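Local coordinates for taurine:2-oxoglutarate aminotransferase (Bifidobacterium kashiwanohense PV20-2, PDB 6JIX), which probably transfers the amino group of taurine to 2-oxoglutarate, using pyridoxal 5'-phosphate as its cofactor, at residues D51-V57 against I418-I424; V110-N114 against C310-G316. All coordinates share one frame; numbering follows the deposited sequence.

In the fold
Interaction 1 and interaction 2 have centres 27 Å apart, with nearest atoms about 12 Å apart, and do not touch. The segments of interaction 2 both fall in the chain between those of interaction 1. The two contacts border different active sites of the dimer. In interaction 1, the side chain of Val57 lies about 5 Å from that of Lys281 and about 7 Å from a bound PLP, while Asp51, Ser53, Leu55 and Leu56 line a glutamate pocket. In interaction 2, Thr313 binds the phosphate of a PLP that is also hydrogen-bonded to Gly116 N and Ala117 N of the second subunit. Such shared sites are a family trait of these dimeric aminotransferases.

Interaction 1: D51-V57 against I418-I424. With GLU (glutamic acid), chain N.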
ATOM      1  N   ASP A  51     -14.558  21.312   3.706  1.00 26.33           N
ATOM      2  CA  ASP A  51     -13.370  20.585   3.262  1.00 28.11           C
ATOM      3  C   ASP A  51     -12.920  21.128   1.904  1.00 28.05           C
ATOM      4  O   ASP A  51     -13.105  20.520   0.847  1.00 25.32           O
ATOM      5  CB  ASP A  51     -13.667  19.093   3.211  1.00 26.42           C
ATOM      6  CG  ASP A  51     -12.430  18.264   2.971  1.00 32.10           C
ATOM      7  OD1 ASP A  51     -11.308  18.817   3.067  1.00 34.06           O
ATOM      8  OD2 ASP A  51     -12.589  17.053   2.690  1.00 34.84           O
ATOM      9  N   MET A  52     -12.268  22.289   1.946  1.00 26.07           N
ATOM     10  CA  MET A  52     -11.833  22.960   0.729  1.00 28.46           C
ATOM     11  C   MET A  52     -10.592  22.327   0.078  1.00 30.03           C
ATOM     12  O   MET A  52     -10.245  22.703  -1.052  1.00 30.24           O
ATOM     13  CB  MET A  52     -11.592  24.439   1.049  1.00 26.74           C
ATOM     14  CG  MET A  52     -12.866  25.162   1.429  1.00 30.55           C
ATOM     15  SD  MET A  52     -14.124  25.036   0.132  1.00 27.96           S
ATOM     16  CE  MET A  52     -13.359  26.088  -1.117  1.00 31.30           C
ATOM     17  N   SER A  53      -9.948  21.348   0.719  1.00 23.64           N
ATOM     18  CA  SER A  53      -8.841  20.619   0.110  1.00 27.40           C
ATOM     19  C   SER A  53      -9.212  19.176  -0.218  1.00 30.61           C
ATOM     20  O   SER A  53      -8.332  18.385  -0.585  1.00 26.29           O
ATOM     21  CB  SER A  53      -7.626  20.621   1.038  1.00 25.46           C
ATOM     22  OG  SER A  53      -7.802  19.656   2.069  1.00 23.31           O
ATOM     23  N   SER A  54     -10.489  18.811  -0.077  1.00 28.47           N
ATOM     24  CA  SER A  54     -10.934  17.441  -0.308  1.00 26.79           C
ATOM     25  C   SER A  54     -10.090  16.447   0.483  1.00 27.52           C
ATOM     26  O   SER A  54      -9.752  15.362  -0.005  1.00 24.91           O
ATOM     27  CB  SER A  54     -10.913  17.102  -1.792  1.00 24.13           C
ATOM     28  OG  SER A  54     -12.118  17.520  -2.382  1.00 27.77           O
ATOM     29  N   LEU A  55      -9.786  16.816   1.734  1.00 27.67           N
ATOM     30  CA  LEU A  55      -8.831  16.132   2.604  1.00 30.07           C
ATOM     31  C   LEU A  55      -7.435  16.181   1.976  1.00 30.07           C
ATOM     32  O   LEU A  55      -6.780  17.229   2.027  1.00 28.14           O
ATOM     33  CB  LEU A  55      -9.291  14.703   2.910  1.00 29.95           C
ATOM     34  CG  LEU A  55     -10.564  14.610   3.761  1.00 28.70           C
ATOM     35  CD1 LEU A  55     -10.798  13.165   4.228  1.00 25.22           C
ATOM     36  CD2 LEU A  55     -10.480  15.564   4.938  1.00 23.04           C
ATOM     37  N   LEU A  56      -6.982  15.102   1.331  1.00 25.38           N
ATOM     38  CA  LEU A  56      -5.705  15.179   0.632  1.00 30.46           C
ATOM     39  C   LEU A  56      -5.933  15.218  -0.878  1.00 31.27           C
ATOM     40  O   LEU A  56      -5.273  14.497  -1.636  1.00 31.07           O
ATOM     41  CB  LEU A  56      -4.805  14.003   1.052  1.00 24.39           C
ATOM     42  CG  LEU A  56      -4.336  14.183   2.507  1.00 23.72           C
ATOM     43  CD1 LEU A  56      -3.858  12.891   3.210  1.00 20.20           C
ATOM     44  CD2 LEU A  56      -3.286  15.304   2.602  1.00 21.99           C
ATOM     45  N   VAL A  57      -6.840  16.096  -1.322  1.00 29.39           N
ATOM     46  CA  VAL A  57      -7.281  16.149  -2.716  1.00 28.55           C
ATOM     47  C   VAL A  57      -7.700  14.744  -3.158  1.00 26.10           C
ATOM     48  O   VAL A  57      -7.316  14.287  -4.240  1.00 26.68           O
ATOM     49  CB  VAL A  57      -6.191  16.729  -3.647  1.00 29.53           C
ATOM     50  CG1 VAL A  57      -6.805  17.217  -4.929  1.00 25.92           C
ATOM     51  CG2 VAL A  57      -5.445  17.870  -2.974  1.00 26.14           C
ATOM     52  N   ILE A 418      -6.419  25.186  -3.142  1.00 26.13           N
ATOM     53  CA  ILE A 418      -7.867  25.224  -3.089  1.00 26.03           C
ATOM     54  C   ILE A 418      -8.337  24.124  -4.034  1.00 28.65           C
ATOM     55  O   ILE A 418      -8.283  24.275  -5.258  1.00 27.82           O
ATOM     56  CB  ILE A 418      -8.446  26.590  -3.454  1.00 27.83           C
ATOM     57  CG1 ILE A 418      -7.910  27.651  -2.487  1.00 28.66           C
ATOM     58  CG2 ILE A 418      -9.960  26.541  -3.357  1.00 29.76           C
ATOM     59  CD1 ILE A 418      -6.688  28.441  -3.020  1.00 26.73           C
ATOM     60  N   CYS A 419      -8.753  22.994  -3.462  1.00 27.49           N
ATOM     61  CA  CYS A 419      -9.174  21.816  -4.217  1.00 25.23           C
ATOM     62  C   CYS A 419     -10.423  21.260  -3.551  1.00 32.18           C
ATOM     63  O   CYS A 419     -10.400  20.176  -2.951  1.00 31.92           O
ATOM     64  CB  CYS A 419      -8.059  20.771  -4.256  1.00 26.59           C
ATOM     65  SG  CYS A 419      -6.469  21.385  -4.817  1.00 26.72           S
ATOM     66  N   PRO A 420     -11.543  21.978  -3.651  1.00 29.43           N
ATOM     67  CA  PRO A 420     -12.776  21.553  -2.972  1.00 22.68           C
ATOM     68  C   PRO A 420     -13.395  20.346  -3.652  1.00 24.10           C
ATOM     69  O   PRO A 420     -13.089  20.043  -4.814  1.00 26.51           O
ATOM     70  CB  PRO A 420     -13.686  22.783  -3.096  1.00 29.85           C
ATOM     71  CG  PRO A 420     -13.203  23.464  -4.357  1.00 30.04           C
ATOM     72  CD  PRO A 420     -11.714  23.249  -4.383  1.00 29.21           C
ATOM     73  N   PRO A 421     -14.283  19.633  -2.968  1.00 25.08           N
ATOM     74  CA  PRO A 421     -14.909  18.460  -3.587  1.00 26.50           C
ATOM     75  C   PRO A 421     -15.618  18.823  -4.884  1.00 25.10           C
ATOM     76  O   PRO A 421     -16.212  19.896  -5.011  1.00 23.92           O
ATOM     77  CB  PRO A 421     -15.894  17.975  -2.517  1.00 23.08           C
ATOM     78  CG  PRO A 421     -15.356  18.535  -1.241  1.00 22.38           C
ATOM     79  CD  PRO A 421     -14.754  19.851  -1.593  1.00 21.71           C
ATOM     80  N   LEU A 422     -15.537  17.902  -5.852  1.00 23.52           N
ATOM     81  CA  LEU A 422     -16.103  18.093  -7.177  1.00 22.33           C
ATOM     82  C   LEU A 422     -17.608  18.285  -7.144  1.00 28.00           C
ATOM     83  O   LEU A 422     -18.177  18.691  -8.162  1.00 32.07           O
ATOM     84  CB  LEU A 422     -15.765  16.892  -8.068  1.00 23.65           C
ATOM     85  CG  LEU A 422     -14.265  16.569  -8.203  1.00 26.87           C
ATOM     86  CD1 LEU A 422     -13.967  15.692  -9.410  1.00 23.05           C
ATOM     87  CD2 LEU A 422     -13.451  17.857  -8.265  1.00 24.37           C
ATOM     88  N   ILE A 423     -18.268  18.005  -6.014  1.00 25.25           N
ATOM     89  CA  ILE A 423     -19.711  18.199  -5.912  1.00 27.62           C
ATOM     90  C   ILE A 423     -20.077  19.548  -5.315  1.00 26.04           C
ATOM     91  O   ILE A 423     -21.272  19.835  -5.160  1.00 25.85           O
ATOM     92  CB  ILE A 423     -20.396  17.088  -5.079  1.00 24.75           C
ATOM     93  CG1 ILE A 423     -19.900  17.105  -3.631  1.00 19.13           C
ATOM     94  CG2 ILE A 423     -20.210  15.720  -5.723  1.00 23.49           C
ATOM     95  CD1 ILE A 423     -20.539  16.048  -2.778  1.00 21.27           C
ATOM     96  N   ILE A 424     -19.092  20.366  -4.932  1.00 25.59           N
ATOM     97  CA  ILE A 424     -19.401  21.681  -4.386  1.00 29.10           C
ATOM     98  C   ILE A 424     -20.258  22.477  -5.381  1.00 30.80           C
ATOM     99  O   ILE A 424     -20.099  22.378  -6.605  1.00 27.72           O
ATOM    100  CB  ILE A 424     -18.110  22.433  -4.022  1.00 27.40           C
ATOM    101  CG1 ILE A 424     -18.392  23.446  -2.904  1.00 26.04           C
ATOM    102  CG2 ILE A 424     -17.508  23.087  -5.255  1.00 29.03           C
ATOM    103  CD1 ILE A 424     -17.158  24.159  -2.407  1.00 29.35           C
TER
HETATM  104  N   GLU N 501      -5.642  20.048   6.393  0.80 37.18           N
HETATM  105  CA  GLU N 501      -6.172  19.236   5.311  0.80 34.58           C
HETATM  106  C   GLU N 501      -7.512  18.599   5.686  0.80 36.32           C
HETATM  107  O   GLU N 501      -8.623  19.106   5.283  0.80 35.48           O
HETATM  108  CB  GLU N 501      -5.162  18.133   5.033  0.80 27.26           C
HETATM  109  CG  GLU N 501      -4.697  17.531   6.344  0.80 28.14           C
HETATM  110  CD  GLU N 501      -3.565  16.539   6.126  0.80 32.87           C
HETATM  111  OE1 GLU N 501      -2.631  16.942   5.389  0.80 42.62           O
HETATM  112  OE2 GLU N 501      -3.555  15.368   6.651  0.80 29.41           O
HETATM  113  OXT GLU N 501      -7.486  17.560   6.391  0.80 27.69           O
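Met52 crosses Pro420 at a slant, with CE 3.9 Å from Pro420 CB. Its side chain starts away from 418-424 and returns by bending at chi2 (-57°) and chi3 (-70°). This brings the sulfur and methyl end to Pro420 CB. It runs alongside Ile418 and meets Ile424 at about a right angle, where SD is 4.1 Å from Ile424 CD1. Val57 places both methyls against Cys419, with CG1 3.8 Å from Cys419 CB. Phe370 of strand 370-376 also packs on this pair.

The polar side chains mostly hold 51-57 itself in shape. Asp51 OD1 takes the N-H of Leu55 on its syn side at 2.8 Å, in a nearly straight bond (166°). Its OD2 is bonded to His63. Ser53 OG donates to Leu55 O at 2.6 Å. These residues belong to a bound glutamate's pocket, where Leu56 CD2 is 3.3 Å from the ligand OE1. The ligand is also hydrogen-bonded to Thr409 O.

The chemistry is thus divided. Apolar side chains and a less certain backbone bond, Cys419 N to Met52 O, join the segments. Asp51 and Ser53 brace the segment carrying the pocket residues, consistent with local hydrogen bonds contributing to the pocket wall's shape.

Interaction 2: V110-N114 against C310-G316; sequences VFFTN and CGLTYSG. With PLP (pyridoxal-5'-phosphate), chain P; GLU (glutamic acid), chain O.
Phe111 and Phe112 meet the loop 310-316 at the end of strand 107-113, an outermost strand of the seven-stranded sheet in this fold-type I, PLP-dependent aminotransferase. The tightly packed part is mostly apolar. With chi1 at -177°, Phe111 extends its ring away from its own backbone N and towards the loop. There CZ lies 3.9 Å from Cys310 CB, and the Leu312 side chain passes the ring at a slant, bringing CD2 close to CZ. Phe112 CB rests against the Gly316 backbone, and its ring turns away to pack on Leu94 and Leu98 of helix 89-102. Val110 CG1 sits over one face of that ring, toward the rim. Ser315 OG donates to Phe112 O at 2.6 Å, tilted 22° from the carbonyl plane. This bond ties the loop to the strand.

The other side is looser, though still buried, and contains one ordered water. Asn114 slides past Leu312 in the opposite direction, with ND2 3.5 Å from Leu312 CD1. Its amide stands 60° from the Tyr314 ring, and ND2 sits at the ring edge. OD1 lies 3.5 Å from Tyr314 CB. ND2 and the backbone N of Tyr314 both donate to one water, which donates in turn to the PLP phosphate. Replacing Asn114 by an alanine is likely to leave this water without one of its donors and to remove the cover from Leu312 CD1 and Tyr314 CB.

The turn from Leu312 to Ser315 is type I and presents Thr313 to the same phosphate. This PLP is also held by Gly116 and Ala117 of the second subunit, so the loop completes a neighbour's cofactor site. Both the backbone N and the OG1 of Thr313 donate to PLP O3P, each at 2.7 Å, while the water donates to PLP O1P at 2.9 Å.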
ATOM      1  N   VAL A 110      -5.655  -3.157 -16.214  1.00 27.15           N
ATOM      2  CA  VAL A 110      -5.444  -2.365 -15.009  1.00 26.27           C
ATOM      3  C   VAL A 110      -4.799  -3.248 -13.937  1.00 29.08           C
ATOM      4  O   VAL A 110      -5.247  -4.378 -13.691  1.00 22.45           O
ATOM      5  CB  VAL A 110      -6.763  -1.757 -14.500  1.00 22.64           C
ATOM      6  CG1 VAL A 110      -6.554  -1.118 -13.146  1.00 19.61           C
ATOM      7  CG2 VAL A 110      -7.279  -0.756 -15.507  1.00 26.25           C
ATOM      8  N   PHE A 111      -3.744  -2.739 -13.306  1.00 25.57           N
ATOM      9  CA  PHE A 111      -3.084  -3.439 -12.208  1.00 23.94           C
ATOM     10  C   PHE A 111      -3.462  -2.747 -10.903  1.00 24.18           C
ATOM     11  O   PHE A 111      -2.972  -1.647 -10.616  1.00 26.94           O
ATOM     12  CB  PHE A 111      -1.568  -3.461 -12.388  1.00 22.66           C
ATOM     13  CG  PHE A 111      -0.866  -4.229 -11.313  1.00 25.15           C
ATOM     14  CD1 PHE A 111      -0.963  -5.614 -11.261  1.00 22.02           C
ATOM     15  CD2 PHE A 111      -0.167  -3.572 -10.322  1.00 22.59           C
ATOM     16  CE1 PHE A 111      -0.340  -6.333 -10.270  1.00 23.22           C
ATOM     17  CE2 PHE A 111       0.455  -4.283  -9.327  1.00 24.81           C
ATOM     18  CZ  PHE A 111       0.362  -5.677  -9.303  1.00 28.04           C
ATOM     19  N   PHE A 112      -4.315  -3.392 -10.107  1.00 20.35           N
ATOM     20  CA  PHE A 112      -4.847  -2.751  -8.915  1.00 19.28           C
ATOM     21  C   PHE A 112      -3.867  -2.862  -7.752  1.00 20.66           C
ATOM     22  O   PHE A 112      -3.272  -3.919  -7.508  1.00 20.62           O
ATOM     23  CB  PHE A 112      -6.198  -3.362  -8.534  1.00 23.15           C
ATOM     24  CG  PHE A 112      -7.335  -2.935  -9.432  1.00 24.17           C
ATOM     25  CD1 PHE A 112      -7.722  -1.601  -9.501  1.00 21.84           C
ATOM     26  CD2 PHE A 112      -8.016  -3.870 -10.211  1.00 21.54           C
ATOM     27  CE1 PHE A 112      -8.758  -1.202 -10.340  1.00 20.92           C
ATOM     28  CE2 PHE A 112      -9.049  -3.482 -11.052  1.00 20.67           C
ATOM     29  CZ  PHE A 112      -9.415  -2.140 -11.122  1.00 22.67           C
ATOM     30  N   THR A 113      -3.736  -1.765  -7.011  1.00 19.73           N
ATOM     31  CA  THR A 113      -2.861  -1.681  -5.852  1.00 20.60           C
ATOM     32  C   THR A 113      -3.653  -1.116  -4.684  1.00 20.50           C
ATOM     33  O   THR A 113      -4.873  -0.982  -4.764  1.00 26.54           O
ATOM     34  CB  THR A 113      -1.662  -0.784  -6.143  1.00 20.96           C
ATOM     35  OG1 THR A 113      -2.144   0.546  -6.360  1.00 23.99           O
ATOM     36  CG2 THR A 113      -0.923  -1.265  -7.385  1.00 18.96           C
ATOM     37  N   ASN A 114      -2.983  -0.802  -3.592  1.00 22.48           N
ATOM     38  CA  ASN A 114      -3.653  -0.276  -2.415  1.00 20.74           C
ATOM     39  C   ASN A 114      -3.700   1.238  -2.364  1.00 22.98           C
ATOM     40  O   ASN A 114      -4.488   1.785  -1.585  1.00 22.66           O
ATOM     41  CB  ASN A 114      -2.986  -0.811  -1.154  1.00 22.38           C
ATOM     42  CG  ASN A 114      -3.369  -2.235  -0.890  1.00 23.66           C
ATOM     43  OD1 ASN A 114      -4.479  -2.639  -1.234  1.00 20.56           O
ATOM     44  ND2 ASN A 114      -2.454  -3.021  -0.316  1.00 26.10           N
ATOM     45  N   CYS A 310       5.079  -8.783 -10.471  1.00 24.62           N
ATOM     46  CA  CYS A 310       4.507  -7.804  -9.559  1.00 24.06           C
ATOM     47  C   CYS A 310       3.312  -8.436  -8.880  1.00 26.97           C
ATOM     48  O   CYS A 310       2.625  -9.271  -9.471  1.00 25.69           O
ATOM     49  CB  CYS A 310       4.017  -6.549 -10.280  1.00 27.26           C
ATOM     50  SG  CYS A 310       5.303  -5.598 -11.094  1.00 27.63           S
ATOM     51  N   GLY A 311       3.036  -7.998  -7.660  1.00 28.78           N
ATOM     52  CA  GLY A 311       1.923  -8.561  -6.920  1.00 24.75           C
ATOM     53  C   GLY A 311       1.821  -7.967  -5.533  1.00 28.05           C
ATOM     54  O   GLY A 311       2.768  -7.372  -5.011  1.00 27.64           O
ATOM     55  N   LEU A 312       0.640  -8.136  -4.944  1.00 27.53           N
ATOM     56  CA  LEU A 312       0.424  -7.773  -3.554  1.00 24.11           C
ATOM     57  C   LEU A 312      -0.811  -8.508  -3.065  1.00 28.99           C
ATOM     58  O   LEU A 312      -1.721  -8.805  -3.843  1.00 31.58           O
ATOM     59  CB  LEU A 312       0.266  -6.266  -3.359  1.00 26.08           C
ATOM     60  CG  LEU A 312      -0.746  -5.515  -4.220  1.00 24.33           C
ATOM     61  CD1 LEU A 312      -1.419  -4.428  -3.393  1.00 20.50           C
ATOM     62  CD2 LEU A 312      -0.025  -4.919  -5.390  1.00 24.98           C
ATOM     63  N   THR A 313      -0.818  -8.819  -1.768  1.00 27.14           N
ATOM     64  CA  THR A 313      -1.894  -9.617  -1.193  1.00 28.82           C
ATOM     65  C   THR A 313      -3.266  -9.067  -1.585  1.00 27.41           C
ATOM     66  O   THR A 313      -4.149  -9.821  -2.005  1.00 30.87           O
ATOM     67  CB  THR A 313      -1.737  -9.680   0.335  1.00 28.46           C
ATOM     68  OG1 THR A 313      -0.614 -10.496   0.668  1.00 29.32           O
ATOM     69  CG2 THR A 313      -2.967 -10.274   0.993  1.00 29.20           C
ATOM     70  N   TYR A 314      -3.468  -7.757  -1.456  1.00 23.57           N
ATOM     71  CA  TYR A 314      -4.804  -7.183  -1.597  1.00 26.20           C
ATOM     72  C   TYR A 314      -5.110  -6.646  -3.005  1.00 27.30           C
ATOM     73  O   TYR A 314      -6.122  -5.963  -3.175  1.00 27.97           O
ATOM     74  CB  TYR A 314      -5.016  -6.066  -0.560  1.00 22.43           C
ATOM     75  CG  TYR A 314      -5.055  -6.530   0.893  1.00 28.41           C
ATOM     76  CD1 TYR A 314      -5.476  -7.823   1.240  1.00 26.85           C
ATOM     77  CD2 TYR A 314      -4.662  -5.673   1.922  1.00 26.27           C
ATOM     78  CE1 TYR A 314      -5.500  -8.245   2.579  1.00 25.71           C
ATOM     79  CE2 TYR A 314      -4.677  -6.084   3.254  1.00 28.89           C
ATOM     80  CZ  TYR A 314      -5.099  -7.368   3.582  1.00 28.91           C
ATOM     81  OH  TYR A 314      -5.128  -7.748   4.916  1.00 26.82           O
ATOM     82  N   SER A 315      -4.279  -6.938  -4.015  1.00 32.61           N
ATOM     83  CA  SER A 315      -4.501  -6.410  -5.371  1.00 29.97           C
ATOM     84  C   SER A 315      -5.894  -6.748  -5.892  1.00 28.16           C
ATOM     85  O   SER A 315      -6.322  -7.902  -5.835  1.00 30.10           O
ATOM     86  CB  SER A 315      -3.448  -6.956  -6.338  1.00 29.81           C
ATOM     87  OG  SER A 315      -3.717  -6.525  -7.663  1.00 26.84           O
ATOM     88  N   GLY A 316      -6.592  -5.746  -6.424  1.00 24.15           N
ATOM     89  CA  GLY A 316      -7.946  -5.971  -6.900  1.00 23.88           C
ATOM     90  C   GLY A 316      -8.925  -6.254  -5.786  1.00 27.73           C
ATOM     91  O   GLY A 316      -9.901  -6.988  -5.982  1.00 31.36           O
TER
HETATM   92  N1  PLP P 503       5.357 -10.472   4.789  1.00 33.44           N
HETATM   93  C2  PLP P 503       4.883 -11.712   4.714  1.00 35.66           C
HETATM   94  C2A PLP P 503       5.314 -12.757   5.736  1.00 34.13           C
HETATM   95  C3  PLP P 503       3.979 -12.071   3.680  1.00 30.13           C
HETATM   96  O3  PLP P 503       3.469 -13.348   3.583  1.00 39.18           O
HETATM   97  C4  PLP P 503       3.575 -11.143   2.754  1.00 30.94           C
HETATM   98  C4A PLP P 503       2.589 -11.570   1.644  1.00 32.09           C
HETATM   99  O4A PLP P 503       2.841 -12.583   0.998  1.00 40.71           O
HETATM  100  C5  PLP P 503       4.107  -9.829   2.871  1.00 34.84           C
HETATM  101  C6  PLP P 503       5.004  -9.521   3.906  1.00 31.01           C
HETATM  102  C5A PLP P 503       3.690  -8.725   1.834  1.00 34.53           C
HETATM  103  O4P PLP P 503       2.449  -8.258   2.225  1.00 35.17           O
HETATM  104  P   PLP P 503       1.493  -7.401   1.204  1.00 32.52           P
HETATM  105  O1P PLP P 503       0.323  -6.882   1.934  1.00 29.75           O
HETATM  106  O2P PLP P 503       2.336  -6.131   0.480  1.00 39.08           O
HETATM  107  O3P PLP P 503       0.931  -8.284   0.191  1.00 30.54           O
HETATM  108  N   GLU O 502      -0.360 -14.479  -3.843  0.70 37.37           N
HETATM  109  CA  GLU O 502      -0.214 -13.623  -5.018  0.70 41.32           C
HETATM  110  C   GLU O 502      -0.019 -12.136  -4.640  0.70 37.66           C
HETATM  111  O   GLU O 502      -0.852 -11.282  -5.082  0.70 30.91           O
HETATM  112  CB  GLU O 502      -1.432 -13.746  -5.958  0.70 31.21           C
HETATM  113  CG  GLU O 502      -1.468 -15.090  -6.697  0.70 41.19           C
HETATM  114  CD  GLU O 502      -1.861 -15.029  -8.180  0.70 37.50           C
HETATM  115  OE1 GLU O 502      -2.183 -13.935  -8.703  0.70 33.26           O
HETATM  116  OE2 GLU O 502      -1.859 -16.077  -8.888  0.70 39.82           O
HETATM  117  OXT GLU O 502       0.974 -11.769  -3.923  0.70 32.11           O
HETATM  118  O   HOH W   1      -1.623  -6.071  -0.119  1.00 25.81           O